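Long-range contacts in prenylcyclase (Actinoplanes teichomyceticus, PDB 6IJ1), which probably acts as a prenyl cyclase or prenyltransferase on isoprenoid substrates, though its exact reaction is not established: residues W190-P198 with S288-T299; G29-L37 with T319-H328. One frame throughout, in Å; residues are numbered along the deposited sequence.

Contact 1 (W190-P198 with S288-T299)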
# COMPACT_ATOMS: atom_id res chain seq x y z
N TRP A 190 -5.72 10.31 -7.40
CA TRP A 190 -4.78 10.91 -6.47
C TRP A 190 -3.37 10.56 -6.89
O TRP A 190 -3.12 9.42 -7.28
CB TRP A 190 -4.97 10.38 -5.06
CG TRP A 190 -6.16 10.98 -4.29
CD1 TRP A 190 -6.07 12.03 -3.42
CD2 TRP A 190 -7.54 10.56 -4.29
NE1 TRP A 190 -7.30 12.30 -2.87
CE2 TRP A 190 -8.23 11.43 -3.39
CE3 TRP A 190 -8.26 9.61 -5.01
CZ2 TRP A 190 -9.59 11.33 -3.13
CZ3 TRP A 190 -9.64 9.46 -4.72
CH2 TRP A 190 -10.28 10.34 -3.79
N PRO A 191 -2.43 11.46 -6.72
CA PRO A 191 -1.04 11.16 -6.99
C PRO A 191 -0.41 10.38 -5.83
O PRO A 191 -0.94 10.34 -4.73
CB PRO A 191 -0.44 12.56 -7.10
CG PRO A 191 -1.18 13.31 -6.05
CD PRO A 191 -2.62 12.85 -6.23
N ALA A 192 0.74 9.76 -6.11
CA ALA A 192 1.48 8.98 -5.12
C ALA A 192 2.88 9.57 -5.03
O ALA A 192 3.41 10.08 -6.01
CB ALA A 192 1.60 7.50 -5.51
N TYR A 193 3.49 9.48 -3.84
CA TYR A 193 4.89 9.85 -3.71
C TYR A 193 5.79 8.67 -3.98
O TYR A 193 6.67 8.76 -4.85
CB TYR A 193 5.12 10.38 -2.29
CG TYR A 193 6.52 10.97 -2.06
CD1 TYR A 193 6.86 12.27 -2.53
CD2 TYR A 193 7.49 10.25 -1.33
CE1 TYR A 193 8.14 12.80 -2.24
CE2 TYR A 193 8.75 10.80 -1.04
CZ TYR A 193 9.04 12.08 -1.52
OH TYR A 193 10.30 12.56 -1.21
N TRP A 194 5.55 7.53 -3.32
CA TRP A 194 6.45 6.40 -3.39
C TRP A 194 6.15 5.43 -4.54
O TRP A 194 6.84 4.41 -4.61
CB TRP A 194 6.44 5.59 -2.07
CG TRP A 194 6.86 6.41 -0.85
CD1 TRP A 194 6.05 6.86 0.13
CD2 TRP A 194 8.20 6.78 -0.50
NE1 TRP A 194 6.80 7.53 1.10
CE2 TRP A 194 8.12 7.49 0.71
CE3 TRP A 194 9.44 6.58 -1.10
CZ2 TRP A 194 9.23 8.01 1.35
CZ3 TRP A 194 10.56 7.09 -0.46
CH2 TRP A 194 10.45 7.81 0.74
N TRP A 195 5.10 5.65 -5.32
CA TRP A 195 4.66 4.63 -6.27
C TRP A 195 4.57 5.23 -7.65
O TRP A 195 4.14 6.36 -7.83
CB TRP A 195 3.28 4.04 -5.88
CG TRP A 195 3.37 3.43 -4.52
CD1 TRP A 195 3.08 4.04 -3.31
CD2 TRP A 195 3.75 2.07 -4.19
NE1 TRP A 195 3.30 3.15 -2.26
CE2 TRP A 195 3.69 1.93 -2.78
CE3 TRP A 195 4.17 0.96 -4.96
CZ2 TRP A 195 4.06 0.74 -2.13
CZ3 TRP A 195 4.50 -0.22 -4.31
CH2 TRP A 195 4.44 -0.34 -2.91
N ILE A 196 4.99 4.42 -8.65
CA ILE A 196 4.89 4.80 -10.05
C ILE A 196 3.43 4.90 -10.51
O ILE A 196 3.10 5.74 -11.34
CB ILE A 196 5.65 3.74 -10.87
CG1 ILE A 196 7.15 3.92 -10.62
CG2 ILE A 196 5.28 3.83 -12.34
CD1 ILE A 196 7.71 5.20 -11.21
N ASP A 197 2.57 4.05 -9.99
CA ASP A 197 1.21 3.90 -10.47
C ASP A 197 0.26 4.72 -9.59
O ASP A 197 0.09 4.37 -8.43
CB ASP A 197 0.79 2.43 -10.44
CG ASP A 197 1.69 1.56 -11.30
OD1 ASP A 197 1.89 1.87 -12.50
OD2 ASP A 197 2.20 0.53 -10.79
N PRO A 198 -0.39 5.76 -10.11
CA PRO A 198 -1.38 6.49 -9.30
C PRO A 198 -2.58 5.65 -8.97
O PRO A 198 -3.36 6.04 -8.08
CB PRO A 198 -1.75 7.67 -10.19
CG PRO A 198 -1.52 7.17 -11.60
CD PRO A 198 -0.23 6.32 -11.45
N SER A 288 5.08 -6.48 -9.90
CA SER A 288 4.76 -5.23 -10.58
C SER A 288 4.43 -4.14 -9.57
O SER A 288 3.92 -3.08 -9.96
CB SER A 288 3.59 -5.49 -11.56
OG SER A 288 2.55 -6.28 -10.96
N ALA A 289 4.76 -4.35 -8.30
CA ALA A 289 4.51 -3.32 -7.28
C ALA A 289 5.71 -2.37 -7.31
O ALA A 289 6.65 -2.48 -6.52
CB ALA A 289 4.28 -3.99 -5.92
N ARG A 290 5.67 -1.44 -8.26
CA ARG A 290 6.86 -0.67 -8.63
C ARG A 290 6.94 0.56 -7.73
O ARG A 290 6.13 1.49 -7.86
CB ARG A 290 6.83 -0.27 -10.11
CG ARG A 290 6.72 -1.49 -11.08
CD ARG A 290 7.79 -2.59 -10.79
NE ARG A 290 9.10 -2.30 -11.35
CZ ARG A 290 9.47 -2.59 -12.63
NH1 ARG A 290 8.64 -3.07 -13.46
NH2 ARG A 290 10.65 -2.28 -13.06
N LEU A 291 7.89 0.52 -6.83
CA LEU A 291 8.08 1.51 -5.77
C LEU A 291 9.21 2.42 -6.21
O LEU A 291 10.31 1.93 -6.52
CB LEU A 291 8.43 0.76 -4.47
CG LEU A 291 8.42 1.39 -3.09
CD1 LEU A 291 8.81 0.26 -2.16
CD2 LEU A 291 9.49 2.45 -3.12
N ARG A 292 8.99 3.72 -6.22
CA ARG A 292 10.09 4.63 -6.55
C ARG A 292 10.67 5.18 -5.26
O ARG A 292 9.95 5.82 -4.47
CB ARG A 292 9.66 5.72 -7.51
CG ARG A 292 8.51 6.60 -7.05
CD ARG A 292 8.07 7.56 -8.16
NE ARG A 292 7.00 8.44 -7.72
CZ ARG A 292 6.29 9.20 -8.52
NH1 ARG A 292 6.58 9.27 -9.85
NH2 ARG A 292 5.28 9.93 -8.06
N MET A 293 11.95 4.89 -5.03
CA MET A 293 12.63 5.40 -3.83
C MET A 293 13.04 6.84 -4.11
O MET A 293 14.17 7.15 -4.55
CB MET A 293 13.84 4.51 -3.48
CG MET A 293 13.50 3.20 -2.82
SD MET A 293 12.59 3.48 -1.28
CE MET A 293 13.74 4.53 -0.44
N VAL A 294 12.09 7.76 -3.88
CA VAL A 294 12.32 9.17 -4.16
C VAL A 294 13.55 9.64 -3.41
O VAL A 294 13.82 9.24 -2.27
CB VAL A 294 11.10 9.99 -3.71
CG1 VAL A 294 11.21 11.48 -4.18
CG2 VAL A 294 9.81 9.42 -4.34
N LEU A 295 14.29 10.54 -4.04
CA LEU A 295 15.46 11.04 -3.35
C LEU A 295 15.02 11.88 -2.15
O LEU A 295 14.02 12.57 -2.25
CB LEU A 295 16.34 11.88 -4.29
CG LEU A 295 17.02 10.98 -5.36
CD1 LEU A 295 17.43 11.87 -6.52
CD2 LEU A 295 18.13 10.11 -4.80
N PRO A 296 15.78 11.86 -1.06
CA PRO A 296 15.32 12.49 0.20
C PRO A 296 14.98 13.96 0.10
O PRO A 296 14.11 14.44 0.86
CB PRO A 296 16.50 12.28 1.14
CG PRO A 296 17.07 10.94 0.66
CD PRO A 296 16.88 10.92 -0.82
N TRP A 297 15.62 14.70 -0.80
CA TRP A 297 15.39 16.12 -0.94
C TRP A 297 14.40 16.43 -2.02
O TRP A 297 14.07 17.60 -2.25
CB TRP A 297 16.76 16.80 -1.24
CG TRP A 297 17.51 16.16 -2.42
CD1 TRP A 297 17.45 16.52 -3.73
CD2 TRP A 297 18.39 15.04 -2.37
NE1 TRP A 297 18.25 15.68 -4.52
CE2 TRP A 297 18.82 14.77 -3.69
CE3 TRP A 297 18.82 14.21 -1.34
CZ2 TRP A 297 19.70 13.71 -3.99
CZ3 TRP A 297 19.70 13.16 -1.65
CH2 TRP A 297 20.12 12.93 -2.97
N GLU A 298 13.86 15.39 -2.69
CA GLU A 298 12.99 15.61 -3.82
C GLU A 298 11.54 15.68 -3.38
O GLU A 298 11.05 14.77 -2.70
CB GLU A 298 13.18 14.49 -4.83
CG GLU A 298 12.24 14.53 -5.95
CD GLU A 298 12.43 15.72 -6.88
OE1 GLU A 298 13.46 15.76 -7.61
OE2 GLU A 298 11.57 16.59 -6.91
N THR A 299 10.86 16.79 -3.71
CA THR A 299 9.45 16.96 -3.40
C THR A 299 8.53 16.71 -4.57
O THR A 299 7.31 16.65 -4.41
CB THR A 299 9.15 18.36 -2.85
OG1 THR A 299 9.36 19.32 -3.89
CG2 THR A 299 10.10 18.67 -1.74
O HOH W 1 2.98 -1.62 -12.06
O HOH W 2 3.43 1.61 -8.56

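Contact 2 (G29-L37 with T319-H328)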
# COMPACT_ATOMS: atom_id res chain seq x y z
N GLY A 29 6.73 -17.64 10.44
CA GLY A 29 5.43 -17.16 10.01
C GLY A 29 5.44 -15.81 9.32
O GLY A 29 4.38 -15.41 8.79
N ARG A 30 6.56 -15.09 9.33
CA ARG A 30 6.57 -13.75 8.75
C ARG A 30 6.70 -13.84 7.22
O ARG A 30 6.93 -14.90 6.63
CB ARG A 30 7.67 -12.89 9.36
CG ARG A 30 9.03 -13.24 8.92
CD ARG A 30 10.15 -12.53 9.73
NE ARG A 30 11.41 -12.52 8.96
CZ ARG A 30 12.30 -13.52 8.96
NH1 ARG A 30 12.06 -14.61 9.70
NH2 ARG A 30 13.40 -13.44 8.22
N TRP A 31 6.45 -12.71 6.55
CA TRP A 31 6.72 -12.62 5.12
C TRP A 31 7.72 -11.50 4.90
O TRP A 31 7.69 -10.46 5.59
CB TRP A 31 5.46 -12.32 4.33
CG TRP A 31 4.48 -13.43 4.32
CD1 TRP A 31 4.48 -14.50 3.48
CD2 TRP A 31 3.33 -13.59 5.19
NE1 TRP A 31 3.41 -15.33 3.75
CE2 TRP A 31 2.69 -14.80 4.80
CE3 TRP A 31 2.77 -12.83 6.23
CZ2 TRP A 31 1.52 -15.30 5.45
CZ3 TRP A 31 1.61 -13.32 6.87
CH2 TRP A 31 0.99 -14.53 6.47
N VAL A 32 8.59 -11.68 3.90
CA VAL A 32 9.54 -10.62 3.53
C VAL A 32 9.48 -10.40 2.02
O VAL A 32 9.17 -11.31 1.24
CB VAL A 32 11.00 -10.89 3.96
CG1 VAL A 32 11.04 -11.21 5.51
CG2 VAL A 32 11.60 -12.07 3.16
N ASP A 33 9.74 -9.17 1.61
CA ASP A 33 9.78 -8.89 0.17
C ASP A 33 10.60 -7.62 -0.03
O ASP A 33 10.94 -6.91 0.90
CB ASP A 33 8.38 -8.73 -0.42
CG ASP A 33 8.28 -9.13 -1.90
OD1 ASP A 33 9.33 -9.26 -2.55
OD2 ASP A 33 7.11 -9.25 -2.38
N TYR A 34 10.89 -7.34 -1.31
CA TYR A 34 11.77 -6.25 -1.74
C TYR A 34 13.22 -6.57 -1.40
O TYR A 34 13.53 -7.55 -0.71
CB TYR A 34 11.32 -4.85 -1.23
CG TYR A 34 10.05 -4.38 -1.90
CD1 TYR A 34 8.80 -4.74 -1.39
CD2 TYR A 34 10.11 -3.64 -3.05
CE1 TYR A 34 7.62 -4.32 -2.03
CE2 TYR A 34 8.92 -3.22 -3.73
CZ TYR A 34 7.72 -3.57 -3.19
OH TYR A 34 6.53 -3.19 -3.82
N ASP A 35 14.12 -5.77 -1.95
CA ASP A 35 15.54 -6.03 -1.77
C ASP A 35 16.31 -4.75 -1.69
O ASP A 35 17.52 -4.75 -1.98
CB ASP A 35 16.00 -6.91 -3.00
CG ASP A 35 17.40 -7.45 -2.87
OD1 ASP A 35 17.74 -8.00 -1.78
OD2 ASP A 35 18.13 -7.34 -3.91
N LEU A 36 15.70 -3.65 -1.31
CA LEU A 36 16.36 -2.34 -1.33
C LEU A 36 17.61 -2.32 -0.47
O LEU A 36 18.62 -1.73 -0.86
CB LEU A 36 15.40 -1.28 -0.82
CG LEU A 36 14.30 -1.10 -1.88
CD1 LEU A 36 13.13 -0.44 -1.21
CD2 LEU A 36 14.81 -0.28 -3.03
N LEU A 37 17.53 -2.92 0.71
CA LEU A 37 18.62 -2.94 1.69
C LEU A 37 18.34 -4.17 2.53
O LEU A 37 17.96 -4.07 3.71
CB LEU A 37 18.63 -1.63 2.48
CG LEU A 37 19.89 -1.42 3.35
CD1 LEU A 37 21.15 -2.01 2.71
CD2 LEU A 37 20.08 0.06 3.62
N THR A 319 16.02 4.99 -7.21
CA THR A 319 15.75 3.82 -8.04
C THR A 319 14.26 3.51 -8.03
O THR A 319 13.55 3.81 -7.07
CB THR A 319 16.57 2.63 -7.54
OG1 THR A 319 16.82 1.74 -8.61
CG2 THR A 319 15.83 1.82 -6.43
N ILE A 320 13.81 2.87 -9.11
CA ILE A 320 12.48 2.23 -9.14
C ILE A 320 12.68 0.76 -8.87
O ILE A 320 13.43 0.09 -9.60
CB ILE A 320 11.80 2.45 -10.48
CG1 ILE A 320 11.44 3.91 -10.62
CG2 ILE A 320 10.51 1.58 -10.56
CD1 ILE A 320 11.12 4.30 -12.07
N ALA A 321 12.08 0.26 -7.80
CA ALA A 321 12.28 -1.10 -7.33
C ALA A 321 11.03 -1.90 -7.61
O ALA A 321 9.98 -1.36 -7.96
CB ALA A 321 12.57 -1.11 -5.82
N ARG A 322 11.14 -3.21 -7.46
CA ARG A 322 10.00 -4.09 -7.56
C ARG A 322 9.99 -5.03 -6.36
O ARG A 322 11.00 -5.23 -5.68
CB ARG A 322 10.01 -4.90 -8.88
CG ARG A 322 10.99 -6.00 -8.86
CD ARG A 322 11.11 -6.59 -10.35
NE ARG A 322 11.99 -5.76 -11.14
CZ ARG A 322 11.86 -5.57 -12.46
NH1 ARG A 322 10.85 -6.14 -13.12
NH2 ARG A 322 12.78 -4.85 -13.11
N ASP A 323 8.81 -5.60 -6.10
CA ASP A 323 8.66 -6.61 -5.07
C ASP A 323 9.28 -7.91 -5.56
O ASP A 323 8.62 -8.73 -6.24
CB ASP A 323 7.16 -6.80 -4.71
CG ASP A 323 6.27 -7.06 -5.93
OD1 ASP A 323 6.39 -6.38 -6.97
OD2 ASP A 323 5.36 -7.92 -5.78
N THR A 324 10.57 -8.07 -5.26
CA THR A 324 11.43 -9.14 -5.75
C THR A 324 10.77 -10.52 -5.79
O THR A 324 10.96 -11.29 -6.75
CB THR A 324 12.61 -9.18 -4.82
OG1 THR A 324 13.12 -7.85 -4.64
CG2 THR A 324 13.73 -10.07 -5.44
N PHE A 325 10.04 -10.85 -4.72
CA PHE A 325 9.50 -12.20 -4.57
C PHE A 325 8.03 -12.30 -4.93
O PHE A 325 7.44 -13.38 -4.82
CB PHE A 325 9.78 -12.68 -3.14
CG PHE A 325 11.23 -12.69 -2.85
CD1 PHE A 325 12.04 -13.55 -3.53
CD2 PHE A 325 11.77 -11.79 -1.97
CE1 PHE A 325 13.44 -13.54 -3.24
CE2 PHE A 325 13.15 -11.74 -1.69
CZ PHE A 325 13.97 -12.62 -2.34
N GLY A 326 7.41 -11.17 -5.38
CA GLY A 326 6.03 -11.19 -5.85
C GLY A 326 4.99 -11.26 -4.76
O GLY A 326 3.79 -11.40 -5.08
N LEU A 327 5.39 -11.08 -3.50
CA LEU A 327 4.37 -11.21 -2.43
C LEU A 327 3.47 -9.98 -2.41
O LEU A 327 2.24 -10.09 -2.24
CB LEU A 327 4.99 -11.40 -1.04
CG LEU A 327 6.08 -12.45 -0.83
CD1 LEU A 327 6.20 -12.68 0.72
CD2 LEU A 327 5.82 -13.73 -1.51
N HIS A 328 4.05 -8.78 -2.57
CA HIS A 328 3.21 -7.59 -2.51
C HIS A 328 2.22 -7.57 -3.65
O HIS A 328 1.04 -7.32 -3.45
CB HIS A 328 4.13 -6.35 -2.52
CG HIS A 328 3.45 -5.08 -2.12
ND1 HIS A 328 2.45 -4.52 -2.88
CD2 HIS A 328 3.62 -4.28 -1.04
CE1 HIS A 328 2.03 -3.42 -2.28
NE2 HIS A 328 2.71 -3.25 -1.15
O HOH W 3 13.34 -4.23 -4.19

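Contact 1 (W190-P198 with S288-T299)
R292 reaches across to the loop A192-I196, which leads into helix 198-209 and here lies beside an outer strand of a small three-stranded sheet in a chain whose regular structure is mostly helix. A single beta bridge joins W195 to L291: R292 N donates to W194 O (2.8 Å), and I196 N gives R290 O an almost straight bond. With the R292 side chain extended from CG to NE, NE donates to Y193 O (2.9 Å, 169° at the hydrogen) and NH2 to A192 O, both acceptors near the guanidinium plane, while W195 O lies over one face. An arginine suits this place because it can serve successive loop carbonyls and still pair through NH2 with D302. A water donates to both D197 OD2 and S288 O. The rings of Y193, W194 and W195 take the apolar side chains. L291 CB lies over a face of the W195 ring, 4.1 Å from CZ3, and M293 makes an oblique Met-aromatic contact with W194, whose NE1 bonds T131. Y193 offers V294 CG2 a flat face (CH-pi, 3.9 Å to the ring centroid) and adds a polar end: its OH donates to E298 O at 2.8 Å, nearly along the C=O axis.

Contact 2 (G29-L37 with T319-H328)
D33 turns its CG away from its own backbone N (chi1 -151°), which carries the carboxylate to the turn D323-G326 and the helix start behind it. Y34 takes the other course, CG opposite the carbonyl carbon (chi1 -70°), and its ring settles on the backbone of D323. The two oxygens of D33 divide the work. OD1 accepts from F325 N (2.8 Å, 166° at the hydrogen), met on the syn side, and from Y34 N, which arrives from the other face of the carboxylate plane. OD2 takes H328 N at 3.1 Å, nearly along the C-O bond, and a weak bond from L327 N.

F325 lies within the type I turn, whose last residue, G326, is the N-cap of helix 327-341; L327 and H328 begin the helix's first turn. OD2 thus receives first-turn amides, while OD1 holds the turn before them, and the helix end would probably favour the negative charge. This may offset the nearness of D323 OD2, 4.0 Å from D33 OD2 and bonded to T329. With an alanine at D33 both oxygens are gone, and the amides of F325 and H328, with the weakly bonded one of L327, would probably lose their acceptors, leaving the turn less firmly held to the loop.

Flat and apolar groups complete the contact. D323 CA lies over the centre of the Y34 ring, 3.6 Å from its centroid, a CH-pi contact; a tyrosine gives both this flat face and a hydroxyl that reaches past it, over a face of H328, to bond A289 O. L327 CD1 packs on W31 CB (3.7 Å), the two side chains crossing at about a right angle, while L36 CD2 meets A321 CB on the strand. Water bridges D35 N and R322 O.

Overall arrangement
Both contacts are largely buried, their centres about 15 Å apart, and contact 1 is nested along the chain inside the loop that contact 2 closes. They share one small sheet: strand 291-292 of contact 1 runs antiparallel to strand 319-321 of contact 2, with L291 O probably bonded to A321 N. A second link is the hydrogen bond between D323 OD1 and A289 N. Their chemistry differs with place. Contact 1 brings a loop to a sheet edge, where an arginine donates to main-chain carbonyls; contact 2 brings a loop to a turn and helix start, where an aspartate accepts from main-chain amides. Exposed residues occur in both, T299 in contact 1 and D35 and F325 in contact 2.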